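Local coordinates for Cyclo(L-leucyl-L-phenylalanyl) synthase (Streptomyces noursei, PDB 3OQV), which catalyses the ATP-independent formation of cyclodipeptides from two aminoacyl-tRNAs, making cyclo(L-phenylalanyl-L-leucyl), an intermediate on the way to the antibacterial albonoursin, at residues Val49-Trp54 with Cys201-Thr206; Asp63-Asp68 with Gly191-Pro196; Arg117-Leu122 with Ala183-Asp188. All coordinates share one frame; numbering follows the deposited sequence.

Interaction 1. Residues Val49-Trp54 with Cys201-Thr206; sequences VMLLQW and CYHIDT
A small, buried, apolar helix-on-sheet contact joins Leu51 and Trp54 of helix 45-58 to Cys201 of strand 198-202, in the parallel Rossmann-type sheet, and nearby His203. Leu51 and Trp54 are three residues apart, so both point to the same flank of the helix, toward the strand. The backbones stay well separated, with Leu51 CA and Cys201 CA 9.0 Å apart, and the side chains bridge the gap.

Cys201 meets the indole at its rim. Its SG lies 3.9 Å from Trp54 CZ3 and 79° off the normal of the six-membered ring, close to the ring plane. This is an edge-on sulfur-aromatic contact, in which the polarisable sulfur faces the ring hydrogens rather than the pi cloud. Trp54 gets there because its CG is turned anti to the backbone N (chi1 -179°), and Leu235 of helix 232-238 also touches this tryptophan.

Leu51 meets the other partner: its methyl CD2 approaches His203 CE1 at 4.2 Å, oblique to the imidazole. His203 has further aromatic neighbours: it stacks with Tyr42 and meets Phe43 edge-to-face. It also touches Asn40, whose suggested catalytic role rests on similarity. His203 opens a type II turn that ends at Thr206; there Thr206 OG1 donates to His203 O over 2.7 Å, tilted 23° from the carbonyl plane.

Leucine, tryptophan and cysteine suit this interface because the atoms that touch are a methyl, a ring carbon and a sulfur, and histidine joins them by its carbon CE1. With no hydrogen bond between the two segments, the contact rests mainly on dispersion, with a sulfur-aromatic contribution at the indole edge.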
ATOM      1  N   VAL A  49      -3.405 -15.585   2.755  1.00 35.27           N
ATOM      2  CA  VAL A  49      -2.637 -16.819   2.840  1.00 37.48           C
ATOM      3  C   VAL A  49      -2.130 -17.270   1.473  1.00 37.95           C
ATOM      4  O   VAL A  49      -0.946 -17.580   1.318  1.00 37.42           O
ATOM      5  CB  VAL A  49      -3.449 -17.947   3.506  1.00 37.36           C
ATOM      6  CG1 VAL A  49      -2.739 -19.279   3.361  1.00 37.83           C
ATOM      7  CG2 VAL A  49      -3.669 -17.626   4.987  1.00 40.13           C
ATOM      8  N   MET A  50      -3.012 -17.272   0.476  1.00 37.37           N
ATOM      9  CA  MET A  50      -2.621 -17.694  -0.869  1.00 37.77           C
ATOM     10  C   MET A  50      -1.539 -16.782  -1.447  1.00 36.15           C
ATOM     11  O   MET A  50      -0.609 -17.248  -2.105  1.00 35.79           O
ATOM     12  CB  MET A  50      -3.833 -17.739  -1.801  1.00 39.67           C
ATOM     13  CG  MET A  50      -4.686 -18.998  -1.656  1.00 47.78           C
ATOM     14  SD  MET A  50      -5.075 -19.750  -3.253  1.00 69.57           S
ATOM     15  CE  MET A  50      -5.691 -18.321  -4.160  1.00 57.65           C
ATOM     16  N   LEU A  51      -1.673 -15.483  -1.207  1.00 32.39           N
ATOM     17  CA  LEU A  51      -0.709 -14.515  -1.706  1.00 32.64           C
ATOM     18  C   LEU A  51       0.657 -14.664  -1.029  1.00 32.81           C
ATOM     19  O   LEU A  51       1.698 -14.628  -1.693  1.00 29.99           O
ATOM     20  CB  LEU A  51      -1.245 -13.091  -1.541  1.00 29.08           C
ATOM     21  CG  LEU A  51      -0.304 -11.968  -1.983  1.00 32.94           C
ATOM     22  CD1 LEU A  51       0.217 -12.202  -3.409  1.00 36.98           C
ATOM     23  CD2 LEU A  51      -0.999 -10.613  -1.854  1.00 35.71           C
ATOM     24  N   LEU A  52       0.648 -14.813   0.291  1.00 30.15           N
ATOM     25  CA  LEU A  52       1.867 -15.094   1.039  1.00 31.39           C
ATOM     26  C   LEU A  52       2.581 -16.344   0.528  1.00 33.86           C
ATOM     27  O   LEU A  52       3.808 -16.357   0.388  1.00 32.26           O
ATOM     28  CB  LEU A  52       1.567 -15.236   2.533  1.00 32.93           C
ATOM     29  CG  LEU A  52       1.196 -13.951   3.269  1.00 31.32           C
ATOM     30  CD1 LEU A  52       0.804 -14.239   4.721  1.00 33.85           C
ATOM     31  CD2 LEU A  52       2.356 -12.962   3.200  1.00 35.96           C
ATOM     32  N   GLN A  53       1.813 -17.396   0.256  1.00 35.58           N
ATOM     33  CA  GLN A  53       2.389 -18.648  -0.210  1.00 37.65           C
ATOM     34  C   GLN A  53       2.974 -18.456  -1.604  1.00 38.07           C
ATOM     35  O   GLN A  53       4.089 -18.887  -1.893  1.00 38.38           O
ATOM     36  CB  GLN A  53       1.320 -19.741  -0.248  1.00 39.44           C
ATOM     37  CG  GLN A  53       0.879 -20.226   1.122  1.00 44.59           C
ATOM     38  CD  GLN A  53      -0.269 -21.215   1.042  1.00 54.16           C
ATOM     39  OE1 GLN A  53      -1.299 -20.941   0.423  1.00 55.15           O
ATOM     40  NE2 GLN A  53      -0.098 -22.373   1.672  1.00 52.26           N
ATOM     41  N   TRP A  54       2.205 -17.801  -2.462  1.00 38.52           N
ATOM     42  CA  TRP A  54       2.654 -17.491  -3.805  1.00 39.96           C
ATOM     43  C   TRP A  54       3.984 -16.746  -3.781  1.00 40.17           C
ATOM     44  O   TRP A  54       4.907 -17.093  -4.516  1.00 40.84           O
ATOM     45  CB  TRP A  54       1.598 -16.656  -4.523  1.00 39.88           C
ATOM     46  CG  TRP A  54       1.969 -16.298  -5.928  1.00 44.96           C
ATOM     47  CD1 TRP A  54       1.812 -17.071  -7.043  1.00 46.54           C
ATOM     48  CD2 TRP A  54       2.510 -15.050  -6.377  1.00 44.07           C
ATOM     49  NE1 TRP A  54       2.241 -16.385  -8.157  1.00 45.04           N
ATOM     50  CE2 TRP A  54       2.690 -15.149  -7.771  1.00 46.26           C
ATOM     51  CE3 TRP A  54       2.874 -13.864  -5.731  1.00 46.60           C
ATOM     52  CZ2 TRP A  54       3.212 -14.103  -8.533  1.00 44.30           C
ATOM     53  CZ3 TRP A  54       3.400 -12.834  -6.487  1.00 42.43           C
ATOM     54  CH2 TRP A  54       3.539 -12.950  -7.875  1.00 39.42           C
ATOM     55  N   CYS A 201       3.142  -6.217  -5.596  1.00 24.94           N
ATOM     56  CA  CYS A 201       1.986  -7.042  -5.943  1.00 27.79           C
ATOM     57  C   CYS A 201       0.707  -6.257  -5.718  1.00 28.64           C
ATOM     58  O   CYS A 201       0.501  -5.701  -4.640  1.00 27.75           O
ATOM     59  CB  CYS A 201       1.957  -8.313  -5.095  1.00 28.98           C
ATOM     60  SG  CYS A 201       3.503  -9.229  -5.121  1.00 33.80           S
ATOM     61  N   TYR A 202      -0.114  -6.137  -6.757  1.00 23.74           N
ATOM     62  CA  TYR A 202      -1.345  -5.365  -6.638  1.00 24.90           C
ATOM     63  C   TYR A 202      -2.541  -6.147  -7.194  1.00 25.20           C
ATOM     64  O   TYR A 202      -2.393  -6.971  -8.094  1.00 22.69           O
ATOM     65  CB  TYR A 202      -1.208  -4.010  -7.330  1.00 20.61           C
ATOM     66  CG  TYR A 202      -1.116  -4.099  -8.846  1.00 27.64           C
ATOM     67  CD1 TYR A 202      -2.251  -3.957  -9.638  1.00 25.58           C
ATOM     68  CD2 TYR A 202       0.113  -4.288  -9.479  1.00 21.40           C
ATOM     69  CE1 TYR A 202      -2.183  -4.036 -11.028  1.00 23.50           C
ATOM     70  CE2 TYR A 202       0.203  -4.375 -10.885  1.00 20.85           C
ATOM     71  CZ  TYR A 202      -0.955  -4.231 -11.642  1.00 27.36           C
ATOM     72  OH  TYR A 202      -0.914  -4.339 -13.006  1.00 27.05           O
ATOM     73  N   HIS A 203      -3.724  -5.857  -6.668  1.00 28.25           N
ATOM     74  CA  HIS A 203      -4.977  -6.388  -7.222  1.00 28.60           C
ATOM     75  C   HIS A 203      -5.613  -5.374  -8.172  1.00 26.69           C
ATOM     76  O   HIS A 203      -5.350  -4.176  -8.062  1.00 25.56           O
ATOM     77  CB  HIS A 203      -5.934  -6.730  -6.074  1.00 33.48           C
ATOM     78  CG  HIS A 203      -5.380  -7.740  -5.112  1.00 37.94           C
ATOM     79  ND1 HIS A 203      -4.680  -7.385  -3.978  1.00 47.02           N
ATOM     80  CD2 HIS A 203      -5.410  -9.095  -5.125  1.00 48.78           C
ATOM     81  CE1 HIS A 203      -4.314  -8.476  -3.327  1.00 46.16           C
ATOM     82  NE2 HIS A 203      -4.753  -9.527  -3.997  1.00 49.02           N
ATOM     83  N   ILE A 204      -6.391  -5.853  -9.139  1.00 30.87           N
ATOM     84  CA  ILE A 204      -7.091  -4.958 -10.068  1.00 34.88           C
ATOM     85  C   ILE A 204      -8.057  -4.051  -9.324  1.00 36.37           C
ATOM     86  O   ILE A 204      -8.572  -4.411  -8.268  1.00 35.89           O
ATOM     87  CB  ILE A 204      -7.868  -5.729 -11.183  1.00 35.58           C
ATOM     88  CG1 ILE A 204      -9.101  -6.432 -10.605  1.00 36.25           C
ATOM     89  CG2 ILE A 204      -6.952  -6.717 -11.917  1.00 37.77           C
ATOM     90  CD1 ILE A 204      -9.934  -7.190 -11.637  1.00 35.77           C
ATOM     91  N   ASP A 205      -8.308  -2.874  -9.882  1.00 38.44           N
ATOM     92  CA  ASP A 205      -9.375  -2.011  -9.390  1.00 40.37           C
ATOM     93  C   ASP A 205      -8.974  -1.319  -8.090  1.00 39.10           C
ATOM     94  O   ASP A 205      -9.816  -0.739  -7.406  1.00 39.86           O
ATOM     95  CB  ASP A 205     -10.669  -2.810  -9.172  1.00 41.47           C
ATOM     96  CG  ASP A 205     -11.307  -3.266 -10.480  1.00 49.10           C
ATOM     97  OD1 ASP A 205     -10.905  -2.757 -11.549  1.00 57.82           O
ATOM     98  OD2 ASP A 205     -12.198  -4.149 -10.440  1.00 54.36           O
ATOM     99  N   THR A 206      -7.697  -1.390  -7.736  1.00 34.86           N
ATOM    100  CA  THR A 206      -7.231  -0.679  -6.552  1.00 32.32           C
ATOM    101  C   THR A 206      -6.575   0.645  -6.926  1.00 31.64           C
ATOM    102  O   THR A 206      -6.234   0.862  -8.092  1.00 30.35           O
ATOM    103  CB  THR A 206      -6.273  -1.545  -5.697  1.00 31.42           C
ATOM    104  OG1 THR A 206      -5.147  -1.946  -6.486  1.00 30.73           O
ATOM    105  CG2 THR A 206      -6.993  -2.783  -5.201  1.00 32.36           C
TER

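Interaction 2. Residues Asp63-Asp68 with Gly191-Pro196; sequences DVVYVD and GVFSVP
Phe193, in the last turn of helix 169-193, lays its ring beside Asp63 and Val65 of strand 59-67, and all three residues are buried. The apolar part is the simpler one. Val65 CG2 comes to Phe193 CZ at 4.0 Å, near the ring plane and so at its edge. Valine suits a strand because of its beta-branching, and here CG2 lies anti to the carbonyl carbon, which carries it toward the ring. Val192 of the same helix lays its CG1 3.7 Å above one face of the ring, over its centre. Phenylalanine suits the place because a flat, wide apolar ring can offer an edge to Val65, a side to Asp63 and a face to Val192.

The second kind of contact is carboxylate against aromatic ring. Asp63 and Phe193 run past each other in opposite directions, their planes 35° apart. Asp63 CG is 3.3 Å from Phe193 CD1 and Asp63 CB is 3.5 Å from Phe193 CE1, so the aspartate lies along the CD1-CE1 side of the ring, meeting it obliquely. With the ring cut back to an alanine here, a gap is likely to open between helix 169-193 and strand 59-67, and Val65 CG2 and Asp63 CB would lose this neighbour.

Charge makes the third group. A buried aspartate needs partners, and Asp63 OD1 has salt bridges with Arg115 and Arg117, while its OD2 is hydrogen-bonded to His31. These bonds fix the carboxylate's rotation, and the surrounding positive groups would probably keep it ionised. His31 also meets the Phe193 ring.

The last turn of a helix packed on an inner strand of a parallel sheet is the alpha/beta packing of a Rossmann-type fold, here on the strand whose Val67 lines the dithiane diol pocket.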
ATOM      1  N   ASP A  63       8.493  -8.103   1.807  1.00 27.60           N
ATOM      2  CA  ASP A  63       7.989  -7.204   2.840  1.00 27.87           C
ATOM      3  C   ASP A  63       6.481  -7.108   2.770  1.00 26.90           C
ATOM      4  O   ASP A  63       5.908  -7.056   1.687  1.00 25.26           O
ATOM      5  CB  ASP A  63       8.619  -5.819   2.719  1.00 26.25           C
ATOM      6  CG  ASP A  63      10.001  -5.759   3.351  1.00 34.22           C
ATOM      7  OD1 ASP A  63      10.102  -5.382   4.537  1.00 33.89           O
ATOM      8  OD2 ASP A  63      10.977  -6.139   2.673  1.00 33.43           O
ATOM      9  N   VAL A  64       5.841  -7.168   3.931  1.00 25.05           N
ATOM     10  CA  VAL A  64       4.409  -6.919   4.031  1.00 23.70           C
ATOM     11  C   VAL A  64       4.221  -5.637   4.825  1.00 23.92           C
ATOM     12  O   VAL A  64       4.743  -5.496   5.943  1.00 27.41           O
ATOM     13  CB  VAL A  64       3.669  -8.058   4.752  1.00 25.03           C
ATOM     14  CG1 VAL A  64       2.174  -7.805   4.720  1.00 23.61           C
ATOM     15  CG2 VAL A  64       3.991  -9.391   4.123  1.00 27.87           C
ATOM     16  N   VAL A  65       3.598  -4.654   4.194  1.00 22.57           N
ATOM     17  CA  VAL A  65       3.426  -3.360   4.823  1.00 21.98           C
ATOM     18  C   VAL A  65       1.940  -3.082   4.890  1.00 24.87           C
ATOM     19  O   VAL A  65       1.249  -3.072   3.872  1.00 24.24           O
ATOM     20  CB  VAL A  65       4.157  -2.247   4.059  1.00 22.22           C
ATOM     21  CG1 VAL A  65       3.968  -0.896   4.743  1.00 19.89           C
ATOM     22  CG2 VAL A  65       5.654  -2.593   3.941  1.00 22.83           C
ATOM     23  N   TYR A  66       1.435  -2.903   6.104  1.00 22.16           N
ATOM     24  CA  TYR A  66       0.058  -2.491   6.253  1.00 24.49           C
ATOM     25  C   TYR A  66      -0.052  -0.993   6.546  1.00 22.92           C
ATOM     26  O   TYR A  66       0.784  -0.415   7.243  1.00 21.16           O
ATOM     27  CB  TYR A  66      -0.658  -3.347   7.298  1.00 24.69           C
ATOM     28  CG  TYR A  66      -0.154  -3.188   8.709  1.00 27.13           C
ATOM     29  CD1 TYR A  66      -0.786  -2.311   9.589  1.00 28.94           C
ATOM     30  CD2 TYR A  66       0.866  -3.995   9.201  1.00 25.78           C
ATOM     31  CE1 TYR A  66      -0.375  -2.183  10.899  1.00 30.09           C
ATOM     32  CE2 TYR A  66       1.275  -3.892  10.543  1.00 28.45           C
ATOM     33  CZ  TYR A  66       0.642  -2.980  11.376  1.00 29.44           C
ATOM     34  OH  TYR A  66       1.020  -2.836  12.693  1.00 33.99           O
ATOM     35  N   VAL A  67      -0.983  -0.342   5.866  1.00 25.29           N
ATOM     36  CA  VAL A  67      -1.006   1.117   5.839  1.00 25.61           C
ATOM     37  C   VAL A  67      -1.882   1.637   6.974  1.00 28.14           C
ATOM     38  O   VAL A  67      -3.108   1.544   6.924  1.00 29.45           O
ATOM     39  CB  VAL A  67      -1.539   1.634   4.505  1.00 26.25           C
ATOM     40  CG1 VAL A  67      -1.429   3.160   4.457  1.00 26.70           C
ATOM     41  CG2 VAL A  67      -0.757   1.006   3.363  1.00 31.12           C
ATOM     42  N   ASP A  68      -1.237   2.163   8.006  1.00 26.71           N
ATOM     43  CA  ASP A  68      -1.915   2.550   9.233  1.00 28.67           C
ATOM     44  C   ASP A  68      -1.961   4.071   9.364  1.00 29.51           C
ATOM     45  O   ASP A  68      -2.490   4.592  10.336  1.00 32.51           O
ATOM     46  CB  ASP A  68      -1.245   1.910  10.459  1.00 27.92           C
ATOM     47  CG  ASP A  68       0.225   2.295  10.606  1.00 32.62           C
ATOM     48  OD1 ASP A  68       0.912   2.524   9.586  1.00 29.12           O
ATOM     49  OD2 ASP A  68       0.708   2.326  11.758  1.00 30.15           O
ATOM     50  N   GLY A 191      14.973   1.235  -3.210  1.00 21.86           N
ATOM     51  CA  GLY A 191      15.649   2.106  -2.257  1.00 22.49           C
ATOM     52  C   GLY A 191      15.073   2.018  -0.853  1.00 24.23           C
ATOM     53  O   GLY A 191      15.803   2.096   0.134  1.00 27.14           O
ATOM     54  N   VAL A 192      13.758   1.871  -0.758  1.00 21.09           N
ATOM     55  CA  VAL A 192      13.100   1.727   0.544  1.00 20.25           C
ATOM     56  C   VAL A 192      13.530   0.453   1.294  1.00 23.42           C
ATOM     57  O   VAL A 192      13.694   0.467   2.529  1.00 22.00           O
ATOM     58  CB  VAL A 192      11.561   1.769   0.395  1.00 22.16           C
ATOM     59  CG1 VAL A 192      10.877   1.420   1.715  1.00 22.14           C
ATOM     60  CG2 VAL A 192      11.107   3.180  -0.052  1.00 21.95           C
ATOM     61  N   PHE A 193      13.647  -0.655   0.566  1.00 21.37           N
ATOM     62  CA  PHE A 193      13.878  -1.958   1.191  1.00 24.53           C
ATOM     63  C   PHE A 193      15.307  -2.444   0.957  1.00 23.82           C
ATOM     64  O   PHE A 193      15.633  -3.587   1.283  1.00 25.20           O
ATOM     65  CB  PHE A 193      12.867  -3.003   0.685  1.00 22.06           C
ATOM     66  CG  PHE A 193      11.450  -2.668   1.019  1.00 23.09           C
ATOM     67  CD1 PHE A 193      10.982  -2.809   2.324  1.00 25.56           C
ATOM     68  CD2 PHE A 193      10.618  -2.094   0.067  1.00 26.52           C
ATOM     69  CE1 PHE A 193       9.681  -2.449   2.664  1.00 24.77           C
ATOM     70  CE2 PHE A 193       9.312  -1.727   0.392  1.00 25.92           C
ATOM     71  CZ  PHE A 193       8.845  -1.900   1.693  1.00 26.95           C
ATOM     72  N   SER A 194      16.115  -1.611   0.305  1.00 26.67           N
ATOM     73  CA  SER A 194      17.521  -1.930  -0.002  1.00 29.69           C
ATOM     74  C   SER A 194      17.697  -3.257  -0.744  1.00 31.84           C
ATOM     75  O   SER A 194      18.461  -4.137  -0.313  1.00 32.96           O
ATOM     76  CB  SER A 194      18.387  -1.938   1.275  1.00 31.00           C
ATOM     77  OG  SER A 194      17.952  -0.986   2.230  1.00 35.47           O
ATOM     78  N   VAL A 195      17.050  -3.374  -1.896  1.00 27.83           N
ATOM     79  CA  VAL A 195      17.167  -4.562  -2.720  1.00 27.21           C
ATOM     80  C   VAL A 195      17.330  -4.110  -4.153  1.00 27.64           C
ATOM     81  O   VAL A 195      16.957  -2.982  -4.496  1.00 27.41           O
ATOM     82  CB  VAL A 195      15.903  -5.441  -2.619  1.00 27.07           C
ATOM     83  CG1 VAL A 195      15.860  -6.162  -1.276  1.00 23.60           C
ATOM     84  CG2 VAL A 195      14.648  -4.593  -2.839  1.00 24.31           C
ATOM     85  N   PRO A 196      17.940  -4.959  -4.995  1.00 32.01           N
ATOM     86  CA  PRO A 196      18.269  -4.509  -6.345  1.00 29.93           C
ATOM     87  C   PRO A 196      17.009  -4.362  -7.196  1.00 31.02           C
ATOM     88  O   PRO A 196      16.958  -3.519  -8.084  1.00 28.06           O
ATOM     89  CB  PRO A 196      19.149  -5.639  -6.899  1.00 32.88           C
ATOM     90  CG  PRO A 196      19.569  -6.454  -5.698  1.00 32.98           C
ATOM     91  CD  PRO A 196      18.458  -6.308  -4.709  1.00 31.99           C
TER

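Interaction 3. Residues Arg117-Leu122 with Ala183-Asp188; sequences RSLSEL and APLFAD
Leu185 of helix 169-193 reaches across to Leu119 and Leu122, which belong to the short helix directly after strand 114-118, an edge strand of the Rossmann-type sheet. The tight part of the contact consists of methyl groups. Leu122 and Leu185 reach toward each other tip to tip, with Leu122 CD2 3.8 Å from Leu185 CD2 and nearly as close to Leu185 CD1. Leu119 instead slides past Leu185 in the opposite direction, its CD1 4.0 Å from Leu185 CD1. Both leucines of the short helix point the same way because they are three residues apart and each holds its CG anti to the backbone N (chi1 -175°). Leucine fits here: Leu185 CD1 meets both of them, while its second methyl, CD2, adds to the contact with Leu122. Val65 of strand 59-67 touches both Leu122 and Leu185, and the bound dithiane diol lies about 4 Å from the Leu185 side chain, between nearest atoms.

Helix 169-193 is kinked at this point. Pro184 has no N-H to give, and Leu185 N also lacks its bond to the turn before.

The rest of the short helix is looser and more polar. Glu121 is exposed, which suits a charged residue, and takes no part in the leucine contact, while Ser120 OG is hydrogen-bonded to Asp68. Leu122 CD1 packs 3.7 Å above the guanidinium plane of Arg117, toward its rim. At the start of the short helix, Ser118 is the N-cap: Glu121 N donates to Ser118 OG over 3.0 Å at an N-H...O angle of 152°.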
ATOM      1  N   ARG A 117       5.638  -5.009   8.619  1.00 24.98           N
ATOM      2  CA  ARG A 117       5.718  -3.760   9.367  1.00 25.85           C
ATOM      3  C   ARG A 117       4.537  -2.872   9.008  1.00 28.44           C
ATOM      4  O   ARG A 117       3.990  -2.978   7.906  1.00 28.71           O
ATOM      5  CB  ARG A 117       7.034  -3.038   9.062  1.00 27.34           C
ATOM      6  CG  ARG A 117       8.281  -3.790   9.539  1.00 28.02           C
ATOM      7  CD  ARG A 117       9.543  -3.019   9.201  1.00 26.13           C
ATOM      8  NE  ARG A 117       9.886  -3.201   7.801  1.00 26.98           N
ATOM      9  CZ  ARG A 117      11.018  -2.796   7.246  1.00 29.45           C
ATOM     10  NH1 ARG A 117      11.883  -2.083   7.951  1.00 27.43           N
ATOM     11  NH2 ARG A 117      11.228  -3.006   5.950  1.00 28.29           N
ATOM     12  N   SER A 118       4.148  -1.984   9.924  1.00 27.33           N
ATOM     13  CA  SER A 118       3.243  -0.886   9.587  1.00 25.64           C
ATOM     14  C   SER A 118       3.965   0.156   8.736  1.00 24.65           C
ATOM     15  O   SER A 118       5.183   0.285   8.821  1.00 24.06           O
ATOM     16  CB  SER A 118       2.738  -0.214  10.861  1.00 23.96           C
ATOM     17  OG  SER A 118       3.824   0.366  11.571  1.00 26.55           O
ATOM     18  N   LEU A 119       3.216   0.933   7.957  1.00 25.52           N
ATOM     19  CA  LEU A 119       3.819   2.062   7.234  1.00 26.19           C
ATOM     20  C   LEU A 119       4.425   3.072   8.214  1.00 25.37           C
ATOM     21  O   LEU A 119       5.526   3.578   8.000  1.00 24.33           O
ATOM     22  CB  LEU A 119       2.811   2.743   6.306  1.00 24.45           C
ATOM     23  CG  LEU A 119       3.333   3.870   5.390  1.00 28.00           C
ATOM     24  CD1 LEU A 119       4.586   3.444   4.603  1.00 21.47           C
ATOM     25  CD2 LEU A 119       2.248   4.307   4.417  1.00 24.94           C
ATOM     26  N   SER A 120       3.751   3.300   9.335  1.00 25.57           N
ATOM     27  CA  SER A 120       4.257   4.260  10.303  1.00 23.73           C
ATOM     28  C   SER A 120       5.622   3.865  10.868  1.00 24.88           C
ATOM     29  O   SER A 120       6.489   4.715  11.004  1.00 27.70           O
ATOM     30  CB  SER A 120       3.229   4.540  11.419  1.00 26.47           C
ATOM     31  OG  SER A 120       3.118   3.435  12.285  1.00 27.15           O
ATOM     32  N   GLU A 121       5.865   2.568  11.063  1.00 24.01           N
ATOM     33  CA  GLU A 121       7.176   2.112  11.503  1.00 26.34           C
ATOM     34  C   GLU A 121       8.213   2.308  10.394  1.00 25.92           C
ATOM     35  O   GLU A 121       9.343   2.711  10.641  1.00 24.44           O
ATOM     36  CB  GLU A 121       7.126   0.628  11.871  1.00 29.30           C
ATOM     37  CG  GLU A 121       8.400   0.113  12.505  1.00 41.77           C
ATOM     38  CD  GLU A 121       8.348  -1.382  12.756  1.00 51.45           C
ATOM     39  OE1 GLU A 121       7.221  -1.926  12.818  1.00 51.88           O
ATOM     40  OE2 GLU A 121       9.431  -2.010  12.848  1.00 55.49           O
ATOM     41  N   LEU A 122       7.821   1.966   9.176  1.00 23.04           N
ATOM     42  CA  LEU A 122       8.697   2.050   8.024  1.00 23.93           C
ATOM     43  C   LEU A 122       9.119   3.508   7.798  1.00 24.14           C
ATOM     44  O   LEU A 122      10.263   3.800   7.389  1.00 22.03           O
ATOM     45  CB  LEU A 122       7.933   1.521   6.815  1.00 21.72           C
ATOM     46  CG  LEU A 122       8.700   1.405   5.508  1.00 24.42           C
ATOM     47  CD1 LEU A 122       9.935   0.549   5.685  1.00 28.81           C
ATOM     48  CD2 LEU A 122       7.782   0.789   4.456  1.00 24.17           C
ATOM     49  N   ALA A 183       4.000   6.768  -1.459  1.00 23.35           N
ATOM     50  CA  ALA A 183       4.692   6.963  -2.730  1.00 27.00           C
ATOM     51  C   ALA A 183       6.121   6.403  -2.775  1.00 25.29           C
ATOM     52  O   ALA A 183       6.529   5.866  -3.804  1.00 24.04           O
ATOM     53  CB  ALA A 183       4.686   8.445  -3.120  1.00 26.88           C
ATOM     54  N   PRO A 184       6.898   6.563  -1.684  1.00 25.81           N
ATOM     55  CA  PRO A 184       8.218   5.920  -1.651  1.00 26.14           C
ATOM     56  C   PRO A 184       8.155   4.433  -2.000  1.00 26.32           C
ATOM     57  O   PRO A 184       9.054   3.910  -2.675  1.00 22.65           O
ATOM     58  CB  PRO A 184       8.659   6.118  -0.197  1.00 23.86           C
ATOM     59  CG  PRO A 184       8.049   7.475   0.158  1.00 24.55           C
ATOM     60  CD  PRO A 184       6.683   7.440  -0.513  1.00 26.32           C
ATOM     61  N   LEU A 185       7.087   3.770  -1.574  1.00 23.99           N
ATOM     62  CA  LEU A 185       6.933   2.338  -1.821  1.00 27.78           C
ATOM     63  C   LEU A 185       6.553   2.033  -3.272  1.00 28.61           C
ATOM     64  O   LEU A 185       7.077   1.090  -3.868  1.00 28.70           O
ATOM     65  CB  LEU A 185       5.917   1.716  -0.856  1.00 28.21           C
ATOM     66  CG  LEU A 185       6.464   1.468   0.560  1.00 29.41           C
ATOM     67  CD1 LEU A 185       6.732   2.791   1.268  1.00 28.12           C
ATOM     68  CD2 LEU A 185       5.503   0.628   1.387  1.00 34.81           C
ATOM     69  N   PHE A 186       5.706   2.869  -3.870  1.00 26.93           N
ATOM     70  CA  PHE A 186       5.333   2.624  -5.256  1.00 27.77           C
ATOM     71  C   PHE A 186       6.270   3.227  -6.310  1.00 29.23           C
ATOM     72  O   PHE A 186       6.302   2.760  -7.442  1.00 31.83           O
ATOM     73  CB  PHE A 186       3.824   2.839  -5.538  1.00 27.99           C
ATOM     74  CG  PHE A 186       3.333   4.261  -5.363  1.00 24.56           C
ATOM     75  CD1 PHE A 186       3.581   5.216  -6.335  1.00 28.55           C
ATOM     76  CD2 PHE A 186       2.428   4.569  -4.350  1.00 28.80           C
ATOM     77  CE1 PHE A 186       3.063   6.500  -6.224  1.00 29.90           C
ATOM     78  CE2 PHE A 186       1.879   5.851  -4.244  1.00 25.68           C
ATOM     79  CZ  PHE A 186       2.169   6.802  -5.200  1.00 26.98           C
ATOM     80  N   ALA A 187       7.140   4.142  -5.888  1.00 26.38           N
ATOM     81  CA  ALA A 187       8.108   4.736  -6.796  1.00 27.00           C
ATOM     82  C   ALA A 187       9.480   4.083  -6.691  1.00 28.00           C
ATOM     83  O   ALA A 187      10.231   4.038  -7.669  1.00 28.64           O
ATOM     84  CB  ALA A 187       8.206   6.243  -6.566  1.00 26.37           C
ATOM     85  N   ASP A 188       9.835   3.607  -5.502  1.00 27.56           N
ATOM     86  CA  ASP A 188      11.230   3.271  -5.249  1.00 27.29           C
ATOM     87  C   ASP A 188      11.368   2.258  -4.121  1.00 26.78           C
ATOM     88  O   ASP A 188      12.144   2.465  -3.202  1.00 26.29           O
ATOM     89  CB  ASP A 188      12.049   4.536  -4.941  1.00 26.77           C
ATOM     90  CG  ASP A 188      13.562   4.318  -5.115  1.00 29.92           C
ATOM     91  OD1 ASP A 188      13.993   3.165  -5.344  1.00 25.25           O
ATOM     92  OD2 ASP A 188      14.324   5.289  -4.966  1.00 30.13           O
TER

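From the N terminus, the chain first passes 49-54, then 63-68 and 117-122, and meets their partners in reverse order: 183-188, 191-196 and 201-206. The three loops therefore nest without crossing. Interaction 3 closes the innermost, with 60 residues between its segments, interaction 2 the next, and interaction 1 the outermost. Interactions 2 and 3 share helix 169-193 and adjoin through neighbouring strands, where Val64 O and Arg117 N lie 2.9 Å apart, a probable hydrogen bond. Interaction 1 meets interaction 2 where Leu52 touches Val64, so strand 59-67 carries helix 45-58 on one face and, through Val65, helix 169-193 on the other.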